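PDB 4ZL8: Thiol:disulfide interchange protein DsbA from Pseudomonas aeruginosa, which probably introduces disulfide bonds into periplasmic proteins by transferring its own redox-active disulfide to them. Local coordinates for residues P154-I166 against T175-R187. The protein carries 1 engineered substitution. Sequence-based numbering, arbitrary orientation.
Sequences PTMVVNGKYRFDI and TLKLADYLIEKER
Leu182 reaches both aromatic rings of the hairpin. Its CD2 sits over the centre of one face of the Tyr162 ring, a CH-pi contact 4.0 Å from the centroid, while Lys161 CB covers the opposite face and Glu186 CG lies at the edge. The other branch, Leu182 CD1, meets CE1 of Phe164 at 3.6 Å. Phe164 is itself sandwiched: Leu178 CG packs over one face, Met156 CB over the other, both displaced toward the rim, and Val158 CG2 fills in at the edge. Phe164 CG stands between its backbone N and carbonyl carbon (chi1 53°), and from there the ring lies against the helix with CZ 3.8 Å from Ala179 CA.

At the turn, three donors hold the carboxylate of the buried Glu186. Asn159 ND2 gives OE2 a nearly straight bond (2.8 Å, 169°) on its anti lone pair; Lys161 NZ takes the syn lone pair of the same oxygen in a 2.7 Å salt bridge, which should favour the ionised acid. Tyr162 OH reaches Glu186 OE1 at 2.7 Å from above the carboxylate plane. Lys161 and Tyr162 both face Val158 in a classic beta bulge, their backbone N atoms sharing Val158 O.

In this thioredoxin fold the C-terminal helix 172-188 packs against the hairpin, its 175-187 part nearly antiparallel to strand 162-165 (169°). Ile183 and Met156 carry the packing on to Val29 of strand 27-33, while Ala179 meets Trp50 of helix 38-52, the helix that bears Cys40.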
loop_
_atom_site.group_PDB
_atom_site.type_symbol
_atom_site.label_atom_id
_atom_site.label_comp_id
_atom_site.label_asym_id
_atom_site.label_seq_id
_atom_site.Cartn_x
_atom_site.Cartn_y
_atom_site.Cartn_z
ATOM N N PRO A 154 -8.507 3.653 -1.711
ATOM C CA PRO A 154 -7.106 3.963 -1.386
ATOM C C PRO A 154 -7.007 5.189 -0.488
ATOM O O PRO A 154 -7.755 6.148 -0.650
ATOM C CB PRO A 154 -6.486 4.211 -2.756
ATOM C CG PRO A 154 -7.634 4.683 -3.614
ATOM C CD PRO A 154 -8.860 3.995 -3.102
ATOM N N THR A 155 -6.055 5.147 0.449
ATOM C CA THR A 155 -5.773 6.268 1.343
ATOM C C THR A 155 -4.277 6.420 1.442
ATOM O O THR A 155 -3.536 5.438 1.496
ATOM C CB THR A 155 -6.357 6.031 2.734
ATOM O OG1 THR A 155 -7.785 5.968 2.644
ATOM C CG2 THR A 155 -5.986 7.140 3.720
ATOM N N MET A 156 -3.842 7.671 1.434
ATOM C CA MET A 156 -2.426 7.998 1.531
ATOM C C MET A 156 -2.104 8.502 2.936
ATOM O O MET A 156 -2.902 9.212 3.557
ATOM C CB MET A 156 -2.085 9.132 0.571
ATOM C CG MET A 156 -2.454 8.892 -0.875
ATOM S SD MET A 156 -1.669 7.436 -1.595
ATOM C CE MET A 156 0.047 7.791 -1.380
ATOM N N VAL A 157 -0.916 8.133 3.419
ATOM C CA VAL A 157 -0.369 8.710 4.644
ATOM C C VAL A 157 1.075 9.106 4.388
ATOM O O VAL A 157 1.888 8.289 3.950
ATOM C CB VAL A 157 -0.448 7.763 5.881
ATOM C CG1 VAL A 157 0.120 8.458 7.113
ATOM C CG2 VAL A 157 -1.875 7.304 6.128
ATOM N N VAL A 158 1.377 10.375 4.641
ATOM C CA VAL A 158 2.735 10.883 4.498
ATOM C C VAL A 158 3.401 11.077 5.846
ATOM O O VAL A 158 2.847 11.736 6.753
ATOM C CB VAL A 158 2.769 12.182 3.676
ATOM C CG1 VAL A 158 4.133 12.835 3.703
ATOM C CG2 VAL A 158 2.393 11.877 2.234
ATOM N N ASN A 159 4.585 10.469 5.946
ATOM C CA ASN A 159 5.486 10.524 7.095
ATOM C C ASN A 159 4.835 10.230 8.441
ATOM O O ASN A 159 5.228 10.759 9.476
ATOM C CB ASN A 159 6.259 11.846 7.148
ATOM C CG ASN A 159 7.717 11.639 7.431
ATOM O OD1 ASN A 159 8.259 10.561 7.186
ATOM N ND2 ASN A 159 8.361 12.669 7.972
ATOM N N GLY A 160 3.856 9.335 8.417
ATOM C CA GLY A 160 3.172 8.919 9.633
ATOM C C GLY A 160 2.312 10.013 10.248
ATOM O O GLY A 160 1.859 9.887 11.375
ATOM N N LYS A 161 2.096 11.089 9.489
ATOM C CA LYS A 161 1.569 12.332 10.047
ATOM C C LYS A 161 0.338 12.881 9.331
ATOM O O LYS A 161 -0.454 13.575 9.965
ATOM C CB LYS A 161 2.663 13.429 10.003
ATOM C CG LYS A 161 3.749 13.272 11.043
ATOM C CD LYS A 161 4.817 14.348 10.873
ATOM C CE LYS A 161 6.097 13.962 11.588
ATOM N NZ LYS A 161 7.248 14.842 11.256
ATOM N N TYR A 162 0.231 12.691 8.018
ATOM C CA TYR A 162 -0.802 13.373 7.235
ATOM C C TYR A 162 -1.602 12.341 6.466
ATOM O O TYR A 162 -1.027 11.537 5.721
ATOM C CB TYR A 162 -0.185 14.362 6.238
ATOM C CG TYR A 162 0.838 15.282 6.829
ATOM C CD1 TYR A 162 0.473 16.319 7.666
ATOM C CD2 TYR A 162 2.184 15.104 6.547
ATOM C CE1 TYR A 162 1.432 17.171 8.208
ATOM C CE2 TYR A 162 3.134 15.930 7.082
ATOM C CZ TYR A 162 2.748 16.957 7.908
ATOM O OH TYR A 162 3.676 17.802 8.440
ATOM N N ARG A 163 -2.929 12.369 6.619
ATOM C CA ARG A 163 -3.795 11.396 5.944
ATOM C C ARG A 163 -4.682 12.103 4.946
ATOM O O ARG A 163 -5.236 13.158 5.245
ATOM C CB ARG A 163 -4.637 10.634 6.968
ATOM C CG ARG A 163 -5.416 9.467 6.395
ATOM C CD ARG A 163 -6.377 8.855 7.414
ATOM N NE ARG A 163 -7.433 9.774 7.781
ATOM C CZ ARG A 163 -7.871 9.988 9.016
ATOM N NH1 ARG A 163 -8.849 10.841 9.206
ATOM N NH2 ARG A 163 -7.327 9.373 10.071
ATOM N N PHE A 164 -4.827 11.511 3.767
ATOM C CA PHE A 164 -5.656 12.104 2.715
ATOM C C PHE A 164 -6.066 11.034 1.722
ATOM O O PHE A 164 -5.477 9.962 1.686
ATOM C CB PHE A 164 -4.950 13.280 2.022
ATOM C CG PHE A 164 -3.569 12.979 1.504
ATOM C CD1 PHE A 164 -2.486 12.955 2.371
ATOM C CD2 PHE A 164 -3.336 12.763 0.134
ATOM C CE1 PHE A 164 -1.205 12.708 1.906
ATOM C CE2 PHE A 164 -2.043 12.534 -0.332
ATOM C CZ PHE A 164 -0.987 12.495 0.561
ATOM N N ASP A 165 -7.104 11.305 0.940
ATOM C CA ASP A 165 -7.504 10.337 -0.069
ATOM C C ASP A 165 -7.877 11.061 -1.351
ATOM O O ASP A 165 -7.720 12.286 -1.434
ATOM C CB ASP A 165 -8.596 9.384 0.452
ATOM C CG ASP A 165 -9.857 10.086 0.890
ATOM O OD1 ASP A 165 -10.252 11.089 0.281
ATOM O OD2 ASP A 165 -10.538 9.564 1.811
ATOM N N ILE A 166 -8.330 10.340 -2.364
ATOM C CA ILE A 166 -8.553 10.965 -3.650
ATOM C C ILE A 166 -9.670 11.987 -3.545
ATOM O O ILE A 166 -9.611 13.063 -4.144
ATOM C CB ILE A 166 -8.806 9.921 -4.749
ATOM C CG1 ILE A 166 -7.549 9.048 -4.925
ATOM C CG2 ILE A 166 -9.192 10.603 -6.045
ATOM C CD1 ILE A 166 -7.733 7.854 -5.839
ATOM N N THR A 175 -4.115 14.305 -5.712
ATOM C CA THR A 175 -3.612 13.477 -4.619
ATOM C C THR A 175 -2.079 13.436 -4.618
ATOM O O THR A 175 -1.433 13.523 -3.551
ATOM C CB THR A 175 -4.191 12.049 -4.710
ATOM O OG1 THR A 175 -5.617 12.121 -4.643
ATOM C CG2 THR A 175 -3.733 11.166 -3.574
ATOM N N LEU A 176 -1.485 13.303 -5.798
ATOM C CA LEU A 176 -0.027 13.265 -5.905
ATOM C C LEU A 176 0.581 14.641 -5.690
ATOM O O LEU A 176 1.658 14.753 -5.092
ATOM C CB LEU A 176 0.380 12.792 -7.294
ATOM C CG LEU A 176 -0.165 11.494 -7.873
ATOM C CD1 LEU A 176 0.471 11.261 -9.251
ATOM C CD2 LEU A 176 0.100 10.355 -6.948
ATOM N N LYS A 177 -0.066 15.696 -6.167
ATOM C CA LYS A 177 0.436 17.041 -5.887
ATOM C C LYS A 177 0.426 17.320 -4.402
ATOM O O LYS A 177 1.349 17.948 -3.871
ATOM C CB LYS A 177 -0.397 18.100 -6.603
ATOM C CG LYS A 177 -0.286 18.096 -8.083
ATOM C CD LYS A 177 -1.129 19.229 -8.687
ATOM C CE LYS A 177 -1.072 19.210 -10.191
ATOM N NZ LYS A 177 -1.995 20.225 -10.751
ATOM N N LEU A 178 -0.620 16.890 -3.710
ATOM C CA LEU A 178 -0.699 17.072 -2.274
ATOM C C LEU A 178 0.383 16.256 -1.582
ATOM O O LEU A 178 1.064 16.756 -0.669
ATOM C CB LEU A 178 -2.115 16.720 -1.803
ATOM C CG LEU A 178 -2.320 16.695 -0.292
ATOM C CD1 LEU A 178 -1.959 18.005 0.392
ATOM C CD2 LEU A 178 -3.770 16.338 0.001
ATOM N N ALA A 179 0.601 15.023 -2.021
ATOM C CA ALA A 179 1.702 14.230 -1.474
ATOM C C ALA A 179 3.030 14.966 -1.655
ATOM O O ALA A 179 3.826 15.029 -0.718
ATOM C CB ALA A 179 1.775 12.858 -2.121
ATOM N N ASP A 180 3.267 15.494 -2.846
ATOM C CA ASP A 180 4.509 16.209 -3.107
ATOM C C ASP A 180 4.665 17.379 -2.133
ATOM O O ASP A 180 5.756 17.617 -1.615
ATOM C CB ASP A 180 4.505 16.761 -4.535
ATOM C CG ASP A 180 4.733 15.694 -5.594
ATOM O OD1 ASP A 180 5.226 14.604 -5.261
ATOM O OD2 ASP A 180 4.424 15.982 -6.780
ATOM N N TYR A 181 3.606 18.158 -1.956
ATOM C CA TYR A 181 3.594 19.297 -1.040
ATOM C C TYR A 181 3.968 18.870 0.378
ATOM O O TYR A 181 4.795 19.505 1.038
ATOM C CB TYR A 181 2.206 19.924 -1.080
ATOM C CG TYR A 181 1.910 21.001 -0.081
ATOM C CD1 TYR A 181 2.093 22.344 -0.397
ATOM C CD2 TYR A 181 1.384 20.679 1.161
ATOM C CE1 TYR A 181 1.769 23.332 0.508
ATOM C CE2 TYR A 181 1.058 21.648 2.068
ATOM C CZ TYR A 181 1.246 22.970 1.747
ATOM O OH TYR A 181 0.896 23.941 2.661
ATOM N N LEU A 182 3.373 17.777 0.843
ATOM C CA LEU A 182 3.617 17.304 2.199
ATOM C C LEU A 182 5.019 16.720 2.350
ATOM O O LEU A 182 5.659 16.849 3.401
ATOM C CB LEU A 182 2.527 16.316 2.623
ATOM C CG LEU A 182 1.165 16.996 2.728
ATOM C CD1 LEU A 182 0.085 15.897 2.854
ATOM C CD2 LEU A 182 1.064 17.984 3.862
ATOM N N ILE A 183 5.522 16.101 1.296
ATOM C CA ILE A 183 6.910 15.660 1.282
ATOM C C ILE A 183 7.845 16.861 1.442
ATOM O O ILE A 183 8.774 16.823 2.267
ATOM C CB ILE A 183 7.259 14.873 0.003
ATOM C CG1 ILE A 183 6.546 13.508 -0.010
ATOM C CG2 ILE A 183 8.755 14.681 -0.121
ATOM C CD1 ILE A 183 6.505 12.883 -1.363
ATOM N N GLU A 184 7.615 17.943 0.703
ATOM C CA GLU A 184 8.431 19.142 0.871
ATOM C C GLU A 184 8.323 19.718 2.285
ATOM O O GLU A 184 9.303 20.187 2.844
ATOM C CB GLU A 184 8.056 20.211 -0.161
ATOM C CG GLU A 184 8.371 19.830 -1.614
ATOM C CD GLU A 184 9.834 19.764 -1.957
ATOM O OE1 GLU A 184 10.711 20.166 -1.157
ATOM O OE2 GLU A 184 10.123 19.281 -3.068
ATOM N N LYS A 185 7.137 19.671 2.860
ATOM C CA LYS A 185 6.920 20.164 4.216
ATOM C C LYS A 185 7.840 19.404 5.178
ATOM O O LYS A 185 8.511 20.002 6.035
ATOM C CB LYS A 185 5.446 19.986 4.588
ATOM C CG LYS A 185 5.088 20.481 5.977
ATOM C CD LYS A 185 3.586 20.370 6.219
ATOM C CE LYS A 185 3.157 20.800 7.624
ATOM N NZ LYS A 185 3.225 22.269 7.838
ATOM N N GLU A 186 7.868 18.086 5.020
ATOM C CA GLU A 186 8.650 17.263 5.912
ATOM C C GLU A 186 10.151 17.418 5.634
ATOM O O GLU A 186 10.956 17.368 6.564
ATOM C CB GLU A 186 8.208 15.810 5.796
ATOM C CG GLU A 186 6.825 15.543 6.348
ATOM C CD GLU A 186 6.747 15.906 7.794
ATOM O OE1 GLU A 186 6.195 16.965 8.125
ATOM O OE2 GLU A 186 7.307 15.149 8.605
ATOM N N ARG A 187 10.536 17.618 4.374
ATOM C CA ARG A 187 11.945 17.839 4.051
ATOM C C ARG A 187 12.464 19.128 4.677
ATOM O O ARG A 187 13.625 19.209 5.081
ATOM C CB ARG A 187 12.164 17.847 2.532
ATOM C CG ARG A 187 13.620 17.874 2.128
ATOM C CD ARG A 187 13.813 17.759 0.627
ATOM N NE ARG A 187 13.433 16.437 0.120
ATOM C CZ ARG A 187 12.415 16.175 -0.697
ATOM N NH1 ARG A 187 11.608 17.138 -1.158
ATOM N NH2 ARG A 187 12.201 14.933 -1.078
#